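Local coordinates for PDZ domain protein (Parabacteroides distasonis, PDB 4L8N), which is of unknown function but binds magnesium and joins PDZ domains to a DUF4136 domain, an architecture that suggests a role in protein-protein interaction, at residues S21-G25 with T136-F142; F145-A149 with L177-I181; Y291-G295 with T453-K457. The contacts are given in a common frame with arbitrary orientation. Residue numbers count along the deposited sequence, not the author numbering.

Contact 1. Residues S21-G25 with T136-F142; sequences SKNWG and TSDGVDF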
loop_
_atom_site.group_PDB
_atom_site.type_symbol
_atom_site.label_atom_id
_atom_site.label_comp_id
_atom_site.label_asym_id
_atom_site.label_seq_id
_atom_site.Cartn_x
_atom_site.Cartn_y
_atom_site.Cartn_z
ATOM N N SER A 21 5.492 12.208 -17.994
ATOM C CA SER A 21 4.044 12.146 -17.762
ATOM C C SER A 21 3.294 12.337 -19.056
ATOM O O SER A 21 3.593 13.267 -19.796
ATOM C CB SER A 21 3.617 13.207 -16.747
ATOM O OG SER A 21 2.220 13.449 -16.813
ATOM N N LYS A 22 2.307 11.481 -19.318
ATOM C CA LYS A 22 1.489 11.526 -20.541
ATOM C C LYS A 22 0.429 12.623 -20.486
ATOM O O LYS A 22 -0.078 13.022 -21.537
ATOM C CB LYS A 22 0.786 10.163 -20.797
ATOM C CG LYS A 22 1.695 8.922 -20.811
ATOM C CD LYS A 22 2.586 8.799 -22.069
ATOM C CE LYS A 22 3.726 7.815 -21.884
ATOM N NZ LYS A 22 4.693 7.856 -23.017
ATOM N N ASN A 23 0.094 13.110 -19.282
ATOM C CA ASN A 23 -0.983 14.074 -19.086
ATOM C C ASN A 23 -0.508 15.493 -18.759
ATOM O O ASN A 23 -1.339 16.395 -18.621
ATOM C CB ASN A 23 -1.896 13.571 -17.975
ATOM C CG ASN A 23 -2.310 12.132 -18.159
ATOM O OD1 ASN A 23 -1.711 11.220 -17.600
ATOM N ND2 ASN A 23 -3.280 11.890 -19.018
ATOM N N TRP A 24 0.808 15.706 -18.657
ATOM C CA TRP A 24 1.367 17.022 -18.342
ATOM C C TRP A 24 2.698 17.252 -19.011
ATOM O O TRP A 24 3.696 16.643 -18.604
ATOM C CB TRP A 24 1.522 17.225 -16.826
ATOM C CG TRP A 24 1.727 18.666 -16.464
ATOM C CD1 TRP A 24 2.844 19.223 -15.918
ATOM C CD2 TRP A 24 0.844 19.758 -16.770
ATOM N NE1 TRP A 24 2.692 20.585 -15.812
ATOM C CE2 TRP A 24 1.481 20.944 -16.335
ATOM C CE3 TRP A 24 -0.439 19.847 -17.339
ATOM C CZ2 TRP A 24 0.866 22.192 -16.411
ATOM C CZ3 TRP A 24 -1.041 21.090 -17.418
ATOM C CH2 TRP A 24 -0.396 22.243 -16.942
ATOM N N GLY A 25 2.694 18.145 -20.009
ATOM C CA GLY A 25 3.870 18.557 -20.771
ATOM C C GLY A 25 4.812 17.438 -21.161
ATOM O O GLY A 25 6.005 17.511 -20.866
ATOM N N THR A 136 -5.586 8.320 -15.184
ATOM C CA THR A 136 -6.206 7.689 -16.354
ATOM C C THR A 136 -5.093 7.192 -17.306
ATOM O O THR A 136 -4.004 7.775 -17.372
ATOM C CB THR A 136 -7.209 8.655 -17.041
ATOM O OG1 THR A 136 -7.813 7.997 -18.156
ATOM C CG2 THR A 136 -6.567 9.991 -17.502
ATOM N N SER A 137 -5.363 6.100 -18.012
ATOM C CA SER A 137 -4.399 5.534 -18.944
ATOM C C SER A 137 -4.495 6.266 -20.281
ATOM O O SER A 137 -3.596 6.130 -21.116
ATOM C CB SER A 137 -4.603 4.027 -19.095
ATOM O OG SER A 137 -5.948 3.715 -19.428
ATOM N N ASP A 138 -5.557 7.093 -20.463
ATOM C CA ASP A 138 -5.744 7.952 -21.646
ATOM C C ASP A 138 -4.756 9.110 -21.544
ATOM O O ASP A 138 -4.600 9.692 -20.467
ATOM C CB ASP A 138 -7.195 8.457 -21.756
ATOM C CG ASP A 138 -8.247 7.361 -21.781
ATOM O OD1 ASP A 138 -7.938 6.243 -22.262
ATOM O OD2 ASP A 138 -9.380 7.617 -21.326
ATOM N N GLY A 139 -4.088 9.412 -22.650
ATOM C CA GLY A 139 -3.065 10.453 -22.717
ATOM C C GLY A 139 -3.574 11.873 -22.869
ATOM O O GLY A 139 -2.933 12.684 -23.552
ATOM N N VAL A 140 -4.703 12.195 -22.195
ATOM C CA VAL A 140 -5.328 13.502 -22.232
ATOM C C VAL A 140 -4.518 14.520 -21.432
ATOM O O VAL A 140 -4.122 14.251 -20.300
ATOM C CB VAL A 140 -6.808 13.446 -21.786
ATOM C CG1 VAL A 140 -6.969 13.153 -20.297
ATOM C CG2 VAL A 140 -7.549 14.716 -22.181
ATOM N N ASP A 141 -4.297 15.708 -22.018
ATOM C CA ASP A 141 -3.623 16.800 -21.338
ATOM C C ASP A 141 -4.553 17.399 -20.255
ATOM O O ASP A 141 -5.678 17.810 -20.554
ATOM C CB ASP A 141 -3.151 17.878 -22.321
ATOM C CG ASP A 141 -2.004 18.673 -21.725
ATOM O OD1 ASP A 141 -2.273 19.627 -20.957
ATOM O OD2 ASP A 141 -0.843 18.262 -21.911
ATOM N N PHE A 142 -4.074 17.425 -18.995
ATOM C CA PHE A 142 -4.802 17.962 -17.837
ATOM C C PHE A 142 -5.085 19.466 -17.987
ATOM O O PHE A 142 -5.995 19.975 -17.340
ATOM C CB PHE A 142 -4.058 17.671 -16.508
ATOM C CG PHE A 142 -4.071 16.223 -16.059
ATOM C CD1 PHE A 142 -5.034 15.329 -16.538
ATOM C CD2 PHE A 142 -3.160 15.764 -15.116
ATOM C CE1 PHE A 142 -5.051 13.997 -16.113
ATOM C CE2 PHE A 142 -3.194 14.432 -14.682
ATOM C CZ PHE A 142 -4.140 13.563 -15.188
HETATM O O HOH W 1 0.982 16.069 -22.551
#
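A single asparagine can tie two loops together when its side-chain amide donates to backbone carbonyls of the other loop, and Asn-23 is a clear case. Its chi1 lies in the m well and chi2 is 96°, which turns the amide toward 136-142. From there ND2 donates to Val-140 O at 2.8 Å and to Asp-138 O at 2.9 Å, so both amide protons go to carbonyls two residues apart. The other end of the residue completes the grip: Phe-142 N donates to Asn-23 O at 2.9 Å, almost linearly at 176°. Between these polar ends, Asn-23 CB sits over the face of the Phe-142 ring, 3.5 Å from its centroid and only 8° off the normal, a CH-pi contact allowed by the m rotamer of the phenylalanine.

The approach to Asn-23 is shaped by Ser-21, whose t rotamer brings OG within 3.3 Å of Asn-23 N in an ST turn. This turn belongs to the loop between strands 8-18 and 29-34 of the PDZ domain, while 136-142 follows strand 123-135 in the DUF4136 region; the contact is therefore an interdomain junction.

Trp-24, with chi1 at -164°, swings its indole alongside the second loop, CE3 lying 4.3 Å from Phe-142 CB, while NE1 is hydrogen-bonded to Tyr-48 O. Asp-141 starts out pointing away, yet its t rotamer returns the carboxylate: OD1 accepts from Gly-143 N, and a water donates to Asp-141 OD2 at 2.9 Å and, weakly, to Lys-22 O at 3.4 Å.

Contact 2. Residues F145-A149 with L177-I181; sequences FKTFA and LTVDI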
loop_
_atom_site.group_PDB
_atom_site.type_symbol
_atom_site.label_atom_id
_atom_site.label_comp_id
_atom_site.label_asym_id
_atom_site.label_seq_id
_atom_site.Cartn_x
_atom_site.Cartn_y
_atom_site.Cartn_z
ATOM N N PHE A 145 -8.757 21.022 -18.714
ATOM C CA PHE A 145 -9.733 21.181 -17.643
ATOM C C PHE A 145 -9.371 22.405 -16.816
ATOM O O PHE A 145 -8.344 22.420 -16.147
ATOM C CB PHE A 145 -9.768 19.882 -16.811
ATOM C CG PHE A 145 -9.919 18.650 -17.683
ATOM C CD1 PHE A 145 -11.172 18.251 -18.141
ATOM C CD2 PHE A 145 -8.805 17.924 -18.091
ATOM C CE1 PHE A 145 -11.308 17.133 -18.973
ATOM C CE2 PHE A 145 -8.940 16.822 -18.951
ATOM C CZ PHE A 145 -10.192 16.434 -19.381
ATOM N N LYS A 146 -10.195 23.449 -16.891
ATOM C CA LYS A 146 -9.891 24.723 -16.248
ATOM C C LYS A 146 -10.768 25.055 -15.017
ATOM O O LYS A 146 -10.383 25.913 -14.214
ATOM C CB LYS A 146 -10.004 25.855 -17.293
ATOM C CG LYS A 146 -9.081 25.710 -18.533
ATOM C CD LYS A 146 -7.580 26.009 -18.248
ATOM C CE LYS A 146 -6.761 26.196 -19.512
ATOM N NZ LYS A 146 -5.326 26.497 -19.225
ATOM N N THR A 147 -11.930 24.402 -14.871
ATOM C CA THR A 147 -12.880 24.708 -13.800
ATOM C C THR A 147 -13.293 23.469 -13.007
ATOM O O THR A 147 -13.312 22.338 -13.526
ATOM C CB THR A 147 -14.157 25.449 -14.338
ATOM O OG1 THR A 147 -14.983 24.566 -15.099
ATOM C CG2 THR A 147 -13.830 26.689 -15.161
ATOM N N PHE A 148 -13.667 23.706 -11.739
ATOM C CA PHE A 148 -14.070 22.635 -10.858
ATOM C C PHE A 148 -15.216 23.043 -9.945
ATOM O O PHE A 148 -15.561 24.212 -9.822
ATOM C CB PHE A 148 -12.865 22.159 -10.023
ATOM C CG PHE A 148 -12.359 23.154 -9.003
ATOM C CD1 PHE A 148 -11.562 24.231 -9.389
ATOM C CD2 PHE A 148 -12.639 22.990 -7.651
ATOM C CE1 PHE A 148 -11.123 25.162 -8.458
ATOM C CE2 PHE A 148 -12.189 23.914 -6.719
ATOM C CZ PHE A 148 -11.421 24.985 -7.124
ATOM N N ALA A 149 -15.811 22.041 -9.319
ATOM C CA ALA A 149 -16.859 22.145 -8.319
ATOM C C ALA A 149 -16.776 20.897 -7.460
ATOM O O ALA A 149 -16.194 19.898 -7.889
ATOM C CB ALA A 149 -18.227 22.291 -8.966
ATOM N N LEU A 177 -6.737 27.058 -11.362
ATOM C CA LEU A 177 -8.053 26.507 -11.657
ATOM C C LEU A 177 -9.105 27.417 -11.012
ATOM O O LEU A 177 -8.806 28.184 -10.093
ATOM C CB LEU A 177 -8.208 25.036 -11.210
ATOM C CG LEU A 177 -7.259 23.990 -11.847
ATOM C CD1 LEU A 177 -7.612 22.590 -11.383
ATOM C CD2 LEU A 177 -7.300 24.024 -13.379
ATOM N N THR A 178 -10.326 27.377 -11.535
ATOM C CA THR A 178 -11.346 28.259 -10.999
ATOM C C THR A 178 -12.661 27.488 -10.732
ATOM O O THR A 178 -12.970 26.494 -11.406
ATOM C CB THR A 178 -11.495 29.478 -11.907
ATOM O OG1 THR A 178 -12.564 30.275 -11.421
ATOM C CG2 THR A 178 -11.689 29.124 -13.393
ATOM N N VAL A 179 -13.394 27.919 -9.687
ATOM C CA VAL A 179 -14.677 27.311 -9.323
ATOM C C VAL A 179 -15.780 27.779 -10.316
ATOM O O VAL A 179 -15.818 28.951 -10.729
ATOM C CB VAL A 179 -15.088 27.617 -7.854
ATOM C CG1 VAL A 179 -16.352 26.861 -7.461
ATOM C CG2 VAL A 179 -13.966 27.327 -6.867
ATOM N N ASP A 180 -16.655 26.837 -10.700
ATOM C CA ASP A 180 -17.846 27.041 -11.515
ATOM C C ASP A 180 -18.828 25.963 -11.097
ATOM O O ASP A 180 -18.655 24.818 -11.499
ATOM C CB ASP A 180 -17.526 26.997 -13.026
ATOM C CG ASP A 180 -18.719 27.194 -13.961
ATOM O OD1 ASP A 180 -19.685 27.891 -13.566
ATOM O OD2 ASP A 180 -18.665 26.695 -15.098
ATOM N N ILE A 181 -19.812 26.297 -10.240
ATOM C CA ILE A 181 -20.775 25.299 -9.737
ATOM C C ILE A 181 -21.784 24.915 -10.830
ATOM O O ILE A 181 -22.320 23.805 -10.822
ATOM C CB ILE A 181 -21.495 25.787 -8.439
ATOM C CG1 ILE A 181 -20.483 26.098 -7.308
ATOM C CG2 ILE A 181 -22.543 24.756 -7.954
ATOM C CD1 ILE A 181 -21.043 27.017 -6.210
HETATM O O HOH W 2 -16.667 26.029 -16.882
#
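Parallel strand pairing illustrates how one strand can alternate between donor and acceptor along its neighbour. Three backbone hydrogen bonds set the register: Thr-178 N to Lys-146 O at 3.1 Å, Phe-148 N to Thr-178 O at 2.9 Å, and Asp-180 N to Phe-148 O at 3.0 Å. Thr-147 thus pairs with Thr-178 and Phe-148 with Val-179, closing a beta-alpha-beta unit whose crossover is helix 158-175. CA-H...O contacts reinforce the pairing, the shortest from Thr-147 CA to Thr-178 O at 3.0 Å.

Apolar contacts gather on the face bearing Phe-148 and Val-179. The phenylalanine ring leans across to the neighbouring strand, Phe-148 CZ reaching Val-179 CG2 at 3.5 Å and CD1 reaching Leu-177 CB at 3.9 Å; Leu-172 and Glu-169 of the crossover helix also pack against it. On the opposite face Thr-147 CG2 and Thr-178 CG2 meet at 3.7 Å.

A water joins the polar ends of Thr-147 and Asp-180, lying 2.9 Å from Thr-147 OG1 and donating to Asp-180 OD2 at 2.8 Å; Thr-147 OG1 is also hydrogen-bonded to Asp-185 N.

Backbone bonds thus fix the register whatever the side chains, leaving Phe-148 to pack on the helix and the threonines to face the other way.

Contact 3. Residues Y291-G295 with T453-K457; sequences YTKYG and TVEIK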
loop_
_atom_site.group_PDB
_atom_site.type_symbol
_atom_site.label_atom_id
_atom_site.label_comp_id
_atom_site.label_asym_id
_atom_site.label_seq_id
_atom_site.Cartn_x
_atom_site.Cartn_y
_atom_site.Cartn_z
ATOM N N TYR A 291 1.266 17.431 -12.328
ATOM C CA TYR A 291 2.480 16.698 -12.634
ATOM C C TYR A 291 2.726 15.566 -11.631
ATOM O O TYR A 291 3.223 15.796 -10.534
ATOM C CB TYR A 291 3.665 17.667 -12.710
ATOM C CG TYR A 291 4.964 17.030 -13.156
ATOM C CD1 TYR A 291 5.034 16.285 -14.329
ATOM C CD2 TYR A 291 6.139 17.215 -12.428
ATOM C CE1 TYR A 291 6.229 15.705 -14.747
ATOM C CE2 TYR A 291 7.342 16.646 -12.839
ATOM C CZ TYR A 291 7.385 15.893 -14.001
ATOM O OH TYR A 291 8.583 15.352 -14.411
ATOM N N THR A 292 2.360 14.336 -12.044
ATOM C CA THR A 292 2.506 13.090 -11.303
ATOM C C THR A 292 3.717 12.311 -11.825
ATOM O O THR A 292 3.738 11.918 -12.996
ATOM C CB THR A 292 1.205 12.250 -11.419
ATOM O OG1 THR A 292 0.094 12.972 -10.885
ATOM C CG2 THR A 292 1.295 10.912 -10.711
ATOM N N LYS A 293 4.723 12.078 -10.957
ATOM C CA LYS A 293 5.858 11.249 -11.338
ATOM C C LYS A 293 6.033 10.039 -10.370
ATOM O O LYS A 293 6.651 9.056 -10.766
ATOM C CB LYS A 293 7.163 12.032 -11.565
ATOM C CG LYS A 293 7.712 12.898 -10.451
ATOM C CD LYS A 293 9.143 13.332 -10.826
ATOM C CE LYS A 293 9.680 14.439 -9.947
ATOM N NZ LYS A 293 11.167 14.527 -10.013
ATOM N N TYR A 294 5.412 10.058 -9.176
ATOM C CA TYR A 294 5.452 8.947 -8.199
ATOM C C TYR A 294 4.074 8.360 -7.968
ATOM O O TYR A 294 3.188 9.046 -7.470
ATOM C CB TYR A 294 6.047 9.392 -6.854
ATOM C CG TYR A 294 7.480 9.835 -7.004
ATOM C CD1 TYR A 294 8.503 8.904 -7.154
ATOM C CD2 TYR A 294 7.806 11.183 -7.107
ATOM C CE1 TYR A 294 9.816 9.305 -7.372
ATOM C CE2 TYR A 294 9.119 11.594 -7.313
ATOM C CZ TYR A 294 10.122 10.650 -7.437
ATOM O OH TYR A 294 11.424 11.033 -7.640
ATOM N N GLY A 295 3.914 7.088 -8.294
ATOM C CA GLY A 295 2.641 6.409 -8.119
ATOM C C GLY A 295 2.356 5.854 -6.741
ATOM O O GLY A 295 1.191 5.766 -6.352
ATOM N N THR A 453 11.851 25.766 0.702
ATOM C CA THR A 453 11.580 25.058 -0.539
ATOM C C THR A 453 11.043 23.687 -0.162
ATOM O O THR A 453 11.692 22.950 0.579
ATOM C CB THR A 453 12.838 25.004 -1.407
ATOM O OG1 THR A 453 13.111 26.325 -1.868
ATOM C CG2 THR A 453 12.700 24.052 -2.593
ATOM N N VAL A 454 9.823 23.378 -0.604
ATOM C CA VAL A 454 9.196 22.058 -0.400
ATOM C C VAL A 454 9.088 21.489 -1.792
ATOM O O VAL A 454 8.350 22.030 -2.629
ATOM C CB VAL A 454 7.870 22.072 0.381
ATOM C CG1 VAL A 454 7.357 20.644 0.611
ATOM C CG2 VAL A 454 8.040 22.801 1.715
ATOM N N GLU A 455 9.938 20.503 -2.090
ATOM C CA GLU A 455 10.040 19.928 -3.425
ATOM C C GLU A 455 9.798 18.411 -3.445
ATOM O O GLU A 455 10.186 17.721 -2.506
ATOM C CB GLU A 455 11.457 20.208 -3.930
ATOM C CG GLU A 455 11.635 20.166 -5.435
ATOM C CD GLU A 455 13.072 20.253 -5.925
ATOM O OE1 GLU A 455 13.929 20.799 -5.190
ATOM O OE2 GLU A 455 13.333 19.782 -7.058
ATOM N N ILE A 456 9.193 17.881 -4.527
ATOM C CA ILE A 456 9.093 16.436 -4.703
ATOM C C ILE A 456 10.421 16.067 -5.356
ATOM O O ILE A 456 10.744 16.626 -6.410
ATOM C CB ILE A 456 7.832 15.968 -5.480
ATOM C CG1 ILE A 456 6.619 16.030 -4.549
ATOM C CG2 ILE A 456 8.017 14.551 -6.049
ATOM C CD1 ILE A 456 5.346 15.926 -5.159
ATOM N N LYS A 457 11.210 15.183 -4.694
ATOM C CA LYS A 457 12.565 14.743 -5.109
ATOM C C LYS A 457 12.657 14.404 -6.617
ATOM O O LYS A 457 11.940 13.488 -7.075
ATOM C CB LYS A 457 13.055 13.550 -4.258
ATOM C CG LYS A 457 13.377 13.923 -2.805
ATOM C CD LYS A 457 14.371 12.971 -2.144
ATOM C CE LYS A 457 15.791 13.202 -2.616
ATOM N NZ LYS A 457 16.741 12.235 -2.007
ATOM O OXT LYS A 457 13.399 15.117 -7.336
#
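Tyr-294 lays its ring edge against the side chain of Ile-456, Tyr-294 CE2 approaching Ile-456 CG2 at 3.4 Å, and carries its hydroxyl on to the end of the chain. There Tyr-294 OH donates to Lys-457 O at 2.6 Å, a short bond to one oxygen of the C-terminal carboxylate. The principle is general: a chain terminus carries a charge that can be paired within the fold, here with Lys-293. Its side chain, nearly extended beyond a p chi1, brings Lys-293 NZ to 3.2 Å from the same Lys-457 O in a hydrogen bond and to 3.5 Å from Lys-457 OXT in a salt bridge. The ammonium also forms a salt bridge with Asp-17, its stronger partner, and so links the terminus to the PDZ domain's strand 8-18. The side chain of Lys-457 turns away and pairs with Glu-126.

No backbone pairing accompanies these interactions; the nearest alpha carbons, of Lys-293 and Ile-456, are 9.0 Å apart, and the side chains of Lys-293 and Tyr-294 reach across to Ile-456 and the terminal carboxylate. Within the fold, 291-295 lies in the loop between helix 274-285 and strand 298-309, and strand 438-456 runs antiparallel to 298-309. Ile-456 packs on Val-298 and Phe-300 of that strand and on Met-287 in the loop after the helix, while strand 29-34 of the PDZ domain meets Lys-293 through Lys-32.

Contacts 1 and 3 are neighbours: Trp-24 CD1 of contact 1 packs on Tyr-291 CB of segment 291-295 at 3.7 Å, although the two centres are about 16 Å apart. Contact 2 touches contact 1 through Val-140 CG2 and Phe-145 CE2 at 4.1 Å, but stays about 10 Å from contact 3 at nearest atoms, the two meeting the same mixed sheet at different strands. All three are partly buried, and contact 3 lies nearest the chain's centre. Chemistry follows place: main-chain pairing at the sheet edge in contact 2, side-chain amide to carbonyl between loops in contact 1, and charge at the terminus in contact 3.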